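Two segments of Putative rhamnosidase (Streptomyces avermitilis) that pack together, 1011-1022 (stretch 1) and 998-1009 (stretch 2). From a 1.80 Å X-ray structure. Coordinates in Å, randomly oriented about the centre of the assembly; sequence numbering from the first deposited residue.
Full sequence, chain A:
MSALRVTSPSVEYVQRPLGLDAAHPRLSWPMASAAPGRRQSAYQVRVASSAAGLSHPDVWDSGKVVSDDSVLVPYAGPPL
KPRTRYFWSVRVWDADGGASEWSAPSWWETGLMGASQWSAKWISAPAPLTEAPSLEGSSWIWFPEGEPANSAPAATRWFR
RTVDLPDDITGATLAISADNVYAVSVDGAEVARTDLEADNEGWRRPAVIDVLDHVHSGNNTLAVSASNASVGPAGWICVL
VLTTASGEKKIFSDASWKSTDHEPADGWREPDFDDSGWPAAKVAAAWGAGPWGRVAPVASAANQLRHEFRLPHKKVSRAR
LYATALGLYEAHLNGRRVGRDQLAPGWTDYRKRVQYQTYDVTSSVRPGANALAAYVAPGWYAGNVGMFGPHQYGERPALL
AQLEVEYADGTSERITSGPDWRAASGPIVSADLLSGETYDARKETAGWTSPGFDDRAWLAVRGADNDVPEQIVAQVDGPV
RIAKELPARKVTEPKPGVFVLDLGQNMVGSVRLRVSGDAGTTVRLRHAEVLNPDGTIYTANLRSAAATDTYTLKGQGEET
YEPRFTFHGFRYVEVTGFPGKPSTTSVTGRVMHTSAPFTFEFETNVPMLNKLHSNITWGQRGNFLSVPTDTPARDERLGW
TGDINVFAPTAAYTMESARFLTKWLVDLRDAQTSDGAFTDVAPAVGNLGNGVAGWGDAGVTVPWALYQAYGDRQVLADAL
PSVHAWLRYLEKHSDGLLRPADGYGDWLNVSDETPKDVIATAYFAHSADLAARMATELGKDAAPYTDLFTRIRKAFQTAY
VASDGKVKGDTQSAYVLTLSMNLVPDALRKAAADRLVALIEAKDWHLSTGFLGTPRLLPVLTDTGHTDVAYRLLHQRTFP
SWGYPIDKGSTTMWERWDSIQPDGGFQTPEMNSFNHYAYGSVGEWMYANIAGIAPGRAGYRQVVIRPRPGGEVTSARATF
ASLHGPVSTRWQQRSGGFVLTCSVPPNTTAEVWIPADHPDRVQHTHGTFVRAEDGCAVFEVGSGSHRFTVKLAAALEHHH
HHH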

# COMPACT_ATOMS: atom_id res chain seq x y z
N ARG A 1011 -28.39 -5.85 35.83
CA ARG A 1011 -29.63 -6.36 35.22
C ARG A 1011 -29.49 -7.70 34.50
O ARG A 1011 -28.37 -8.14 34.17
CB ARG A 1011 -30.25 -5.32 34.26
CG ARG A 1011 -29.48 -5.09 32.98
CD ARG A 1011 -29.93 -3.83 32.27
NE ARG A 1011 -29.26 -3.68 30.98
CZ ARG A 1011 -28.11 -3.02 30.79
NH1 ARG A 1011 -27.49 -2.44 31.81
NH2 ARG A 1011 -27.58 -2.95 29.58
N ALA A 1012 -30.63 -8.36 34.29
CA ALA A 1012 -30.75 -9.47 33.36
C ALA A 1012 -31.30 -8.96 32.03
O ALA A 1012 -32.22 -8.13 31.99
CB ALA A 1012 -31.63 -10.57 33.93
N GLU A 1013 -30.69 -9.42 30.94
CA GLU A 1013 -31.14 -9.11 29.58
C GLU A 1013 -30.66 -10.22 28.64
O GLU A 1013 -29.58 -10.80 28.85
CB GLU A 1013 -30.63 -7.73 29.13
CG GLU A 1013 -31.41 -7.12 27.97
CD GLU A 1013 -30.87 -5.78 27.49
OE1 GLU A 1013 -30.27 -5.02 28.29
OE2 GLU A 1013 -31.08 -5.46 26.29
N ASP A 1014 -31.49 -10.51 27.63
CA ASP A 1014 -31.20 -11.52 26.59
C ASP A 1014 -30.43 -12.75 27.09
O ASP A 1014 -29.48 -13.20 26.44
CB ASP A 1014 -30.47 -10.91 25.38
CG ASP A 1014 -31.04 -9.56 24.94
OD1 ASP A 1014 -32.22 -9.27 25.23
OD2 ASP A 1014 -30.29 -8.80 24.29
N GLY A 1015 -30.84 -13.28 28.24
CA GLY A 1015 -30.29 -14.54 28.76
C GLY A 1015 -28.96 -14.42 29.48
O GLY A 1015 -28.29 -15.42 29.75
N CYS A 1016 -28.56 -13.18 29.78
CA CYS A 1016 -27.33 -12.94 30.53
C CYS A 1016 -27.46 -11.96 31.70
O CYS A 1016 -28.30 -11.05 31.69
CB CYS A 1016 -26.14 -12.55 29.62
SG CYS A 1016 -26.46 -12.18 27.88
N ALA A 1017 -26.62 -12.19 32.70
CA ALA A 1017 -26.36 -11.21 33.74
C ALA A 1017 -25.47 -10.12 33.13
O ALA A 1017 -24.49 -10.43 32.44
CB ALA A 1017 -25.67 -11.87 34.92
N VAL A 1018 -25.83 -8.86 33.37
CA VAL A 1018 -25.05 -7.72 32.91
C VAL A 1018 -24.36 -7.11 34.12
O VAL A 1018 -25.02 -6.73 35.09
CB VAL A 1018 -25.95 -6.64 32.28
CG1 VAL A 1018 -25.13 -5.45 31.79
CG2 VAL A 1018 -26.80 -7.23 31.16
N PHE A 1019 -23.03 -7.01 34.06
CA PHE A 1019 -22.25 -6.43 35.14
C PHE A 1019 -21.60 -5.12 34.71
O PHE A 1019 -21.31 -4.92 33.52
CB PHE A 1019 -21.18 -7.42 35.58
CG PHE A 1019 -21.72 -8.68 36.18
CD1 PHE A 1019 -22.12 -8.72 37.51
CD2 PHE A 1019 -21.84 -9.83 35.41
CE1 PHE A 1019 -22.63 -9.89 38.06
CE2 PHE A 1019 -22.34 -11.01 35.96
CZ PHE A 1019 -22.73 -11.04 37.29
N GLU A 1020 -21.40 -4.22 35.66
CA GLU A 1020 -20.57 -3.04 35.43
C GLU A 1020 -19.36 -3.22 36.29
O GLU A 1020 -19.49 -3.55 37.46
CB GLU A 1020 -21.30 -1.75 35.81
CG GLU A 1020 -22.51 -1.50 34.93
CD GLU A 1020 -23.09 -0.11 35.08
OE1 GLU A 1020 -23.15 0.40 36.23
OE2 GLU A 1020 -23.47 0.48 34.04
N VAL A 1021 -18.18 -3.01 35.72
CA VAL A 1021 -16.94 -3.27 36.44
C VAL A 1021 -15.90 -2.20 36.08
O VAL A 1021 -15.93 -1.64 34.99
CB VAL A 1021 -16.48 -4.74 36.19
CG1 VAL A 1021 -15.87 -4.92 34.82
CG2 VAL A 1021 -15.52 -5.24 37.28
N GLY A 1022 -15.00 -1.90 37.01
CA GLY A 1022 -13.91 -0.96 36.73
C GLY A 1022 -12.75 -1.73 36.16
O GLY A 1022 -12.92 -2.85 35.67
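Stretch 2, residues 998-1009: HPDRVQHTHGTF

A short antiparallel pairing of strands with few backbone hydrogen bonds often carries aromatic packing on one of its faces, and these segments of the putative rhamnosidase illustrate the pattern. Stretch 1 is a hairpin whose arms join through a type I' turn from Glu1013 to Cys1016; stretch 2 opens with a 3-10 segment, Pro999 to Arg1001, runs extended through Gln1003 and His1004, and enters a strand at Thr1008. That strand runs antiparallel to the second hairpin arm. Glu1020 and Thr1008 form the hydrogen-bonded pair, Thr1008 N donating to Glu1020 O at 2.9 Å and Glu1020 N to Thr1008 O at 3.0 Å. A water links the same pair, lying 2.6 Å from Thr1008 OG1 and donating to Glu1020 O at 3.0 Å.

The neighbouring non-hydrogen-bonded pair, Phe1019 and Phe1009, has CA atoms 4.6 Å apart and places both side chains on one face of the sheet; these two residues cover the most surface. Their rings meet edge-to-face with an offset, the edge of Phe1009 toward the face of Phe1019, with centroids 6.0 Å apart and planes at 82°. Phe1019 also reaches back across the earlier part of stretch 2: its CE1 lies 3.3 Å from His1004 CD2, over a face of the imidazole, and its CZ lies 3.8 Å from Val1002 CG1. Phe1009 reaches over the hairpin, its CZ 3.5 Å from Arg1011 C and its CE2 3.7 Å from Ala1017 CB.

Pro999 completes the cover, its CG 3.8 Å from Ala1012 CB and its O 3.8 Å from Ala1017 CB. Just past the two bridged pairs, Gly1007 CA approaches Val1021 CG2 to 3.6 Å; a CB here would clash with that methyl and with Glu1020 O, so the close approach depends on glycine.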

# COMPACT_ATOMS: atom_id res chain seq x y z
N HIS A 998 -29.91 -19.00 35.03
CA HIS A 998 -30.35 -18.18 36.15
C HIS A 998 -29.37 -17.02 36.39
O HIS A 998 -28.29 -17.24 36.96
CB HIS A 998 -30.51 -19.03 37.42
CG HIS A 998 -31.55 -20.10 37.31
ND1 HIS A 998 -32.90 -19.83 37.27
CD2 HIS A 998 -31.43 -21.45 37.26
CE1 HIS A 998 -33.57 -20.97 37.19
NE2 HIS A 998 -32.71 -21.96 37.18
N PRO A 999 -29.72 -15.80 35.94
CA PRO A 999 -28.86 -14.62 36.05
C PRO A 999 -28.24 -14.33 37.43
O PRO A 999 -27.02 -14.24 37.54
CB PRO A 999 -29.77 -13.48 35.58
CG PRO A 999 -30.61 -14.15 34.54
CD PRO A 999 -30.92 -15.50 35.12
N ASP A 1000 -29.06 -14.19 38.48
CA ASP A 1000 -28.54 -13.84 39.81
C ASP A 1000 -27.68 -14.93 40.48
O ASP A 1000 -27.25 -14.78 41.62
CB ASP A 1000 -29.66 -13.33 40.75
CG ASP A 1000 -30.63 -14.44 41.17
OD1 ASP A 1000 -30.20 -15.41 41.84
OD2 ASP A 1000 -31.83 -14.32 40.85
N ARG A 1001 -27.40 -16.02 39.75
CA ARG A 1001 -26.57 -17.11 40.28
C ARG A 1001 -25.08 -17.01 39.87
O ARG A 1001 -24.24 -17.76 40.39
CB ARG A 1001 -27.14 -18.48 39.87
CG ARG A 1001 -28.62 -18.71 40.15
CD ARG A 1001 -28.96 -18.88 41.62
NE ARG A 1001 -30.03 -19.85 41.80
CZ ARG A 1001 -29.86 -21.07 42.31
NH1 ARG A 1001 -28.65 -21.47 42.71
NH2 ARG A 1001 -30.89 -21.90 42.43
N VAL A 1002 -24.77 -16.10 38.95
CA VAL A 1002 -23.39 -15.91 38.46
C VAL A 1002 -22.45 -15.46 39.57
O VAL A 1002 -22.69 -14.45 40.23
CB VAL A 1002 -23.35 -14.88 37.31
CG1 VAL A 1002 -21.92 -14.68 36.82
CG2 VAL A 1002 -24.26 -15.31 36.17
N GLN A 1003 -21.38 -16.22 39.79
CA GLN A 1003 -20.37 -15.81 40.74
C GLN A 1003 -19.43 -14.82 40.05
O GLN A 1003 -19.07 -15.02 38.88
CB GLN A 1003 -19.61 -17.02 41.26
CG GLN A 1003 -20.48 -18.03 42.00
CD GLN A 1003 -19.80 -19.38 42.20
OE1 GLN A 1003 -18.57 -19.49 42.17
NE2 GLN A 1003 -20.61 -20.42 42.40
N HIS A 1004 -19.05 -13.75 40.74
CA HIS A 1004 -18.13 -12.76 40.15
C HIS A 1004 -17.20 -12.20 41.22
O HIS A 1004 -17.65 -11.83 42.30
CB HIS A 1004 -18.90 -11.62 39.47
CG HIS A 1004 -19.90 -10.95 40.36
ND1 HIS A 1004 -19.60 -9.81 41.08
CD2 HIS A 1004 -21.19 -11.25 40.64
CE1 HIS A 1004 -20.66 -9.44 41.78
NE2 HIS A 1004 -21.64 -10.29 41.52
N THR A 1005 -15.90 -12.16 40.92
CA THR A 1005 -14.93 -11.62 41.88
C THR A 1005 -15.07 -10.11 42.10
O THR A 1005 -14.90 -9.64 43.23
CB THR A 1005 -13.47 -11.97 41.49
OG1 THR A 1005 -13.20 -11.55 40.14
CG2 THR A 1005 -13.21 -13.48 41.64
N HIS A 1006 -15.38 -9.36 41.03
CA HIS A 1006 -15.51 -7.89 41.09
C HIS A 1006 -16.75 -7.38 40.36
O HIS A 1006 -17.37 -8.09 39.58
CB HIS A 1006 -14.29 -7.18 40.46
CG HIS A 1006 -12.98 -7.60 41.02
ND1 HIS A 1006 -12.02 -8.25 40.27
CD2 HIS A 1006 -12.43 -7.43 42.25
CE1 HIS A 1006 -10.95 -8.48 41.01
NE2 HIS A 1006 -11.18 -8.00 42.22
N GLY A 1007 -17.09 -6.11 40.59
CA GLY A 1007 -18.14 -5.48 39.79
C GLY A 1007 -19.52 -5.64 40.41
O GLY A 1007 -19.65 -6.30 41.44
N THR A 1008 -20.52 -5.07 39.75
CA THR A 1008 -21.89 -5.00 40.27
C THR A 1008 -22.90 -5.54 39.26
O THR A 1008 -22.95 -5.07 38.12
CB THR A 1008 -22.32 -3.53 40.52
OG1 THR A 1008 -21.26 -2.83 41.18
CG2 THR A 1008 -23.59 -3.46 41.35
N PHE A 1009 -23.71 -6.50 39.68
CA PHE A 1009 -24.85 -6.91 38.90
C PHE A 1009 -25.73 -5.68 38.72
O PHE A 1009 -26.03 -5.01 39.70
CB PHE A 1009 -25.62 -8.02 39.63
CG PHE A 1009 -26.83 -8.53 38.89
CD1 PHE A 1009 -28.06 -7.88 38.97
CD2 PHE A 1009 -26.74 -9.69 38.11
CE1 PHE A 1009 -29.18 -8.35 38.29
CE2 PHE A 1009 -27.86 -10.17 37.43
CZ PHE A 1009 -29.08 -9.51 37.52
O HOH W 1 -19.21 -1.85 39.89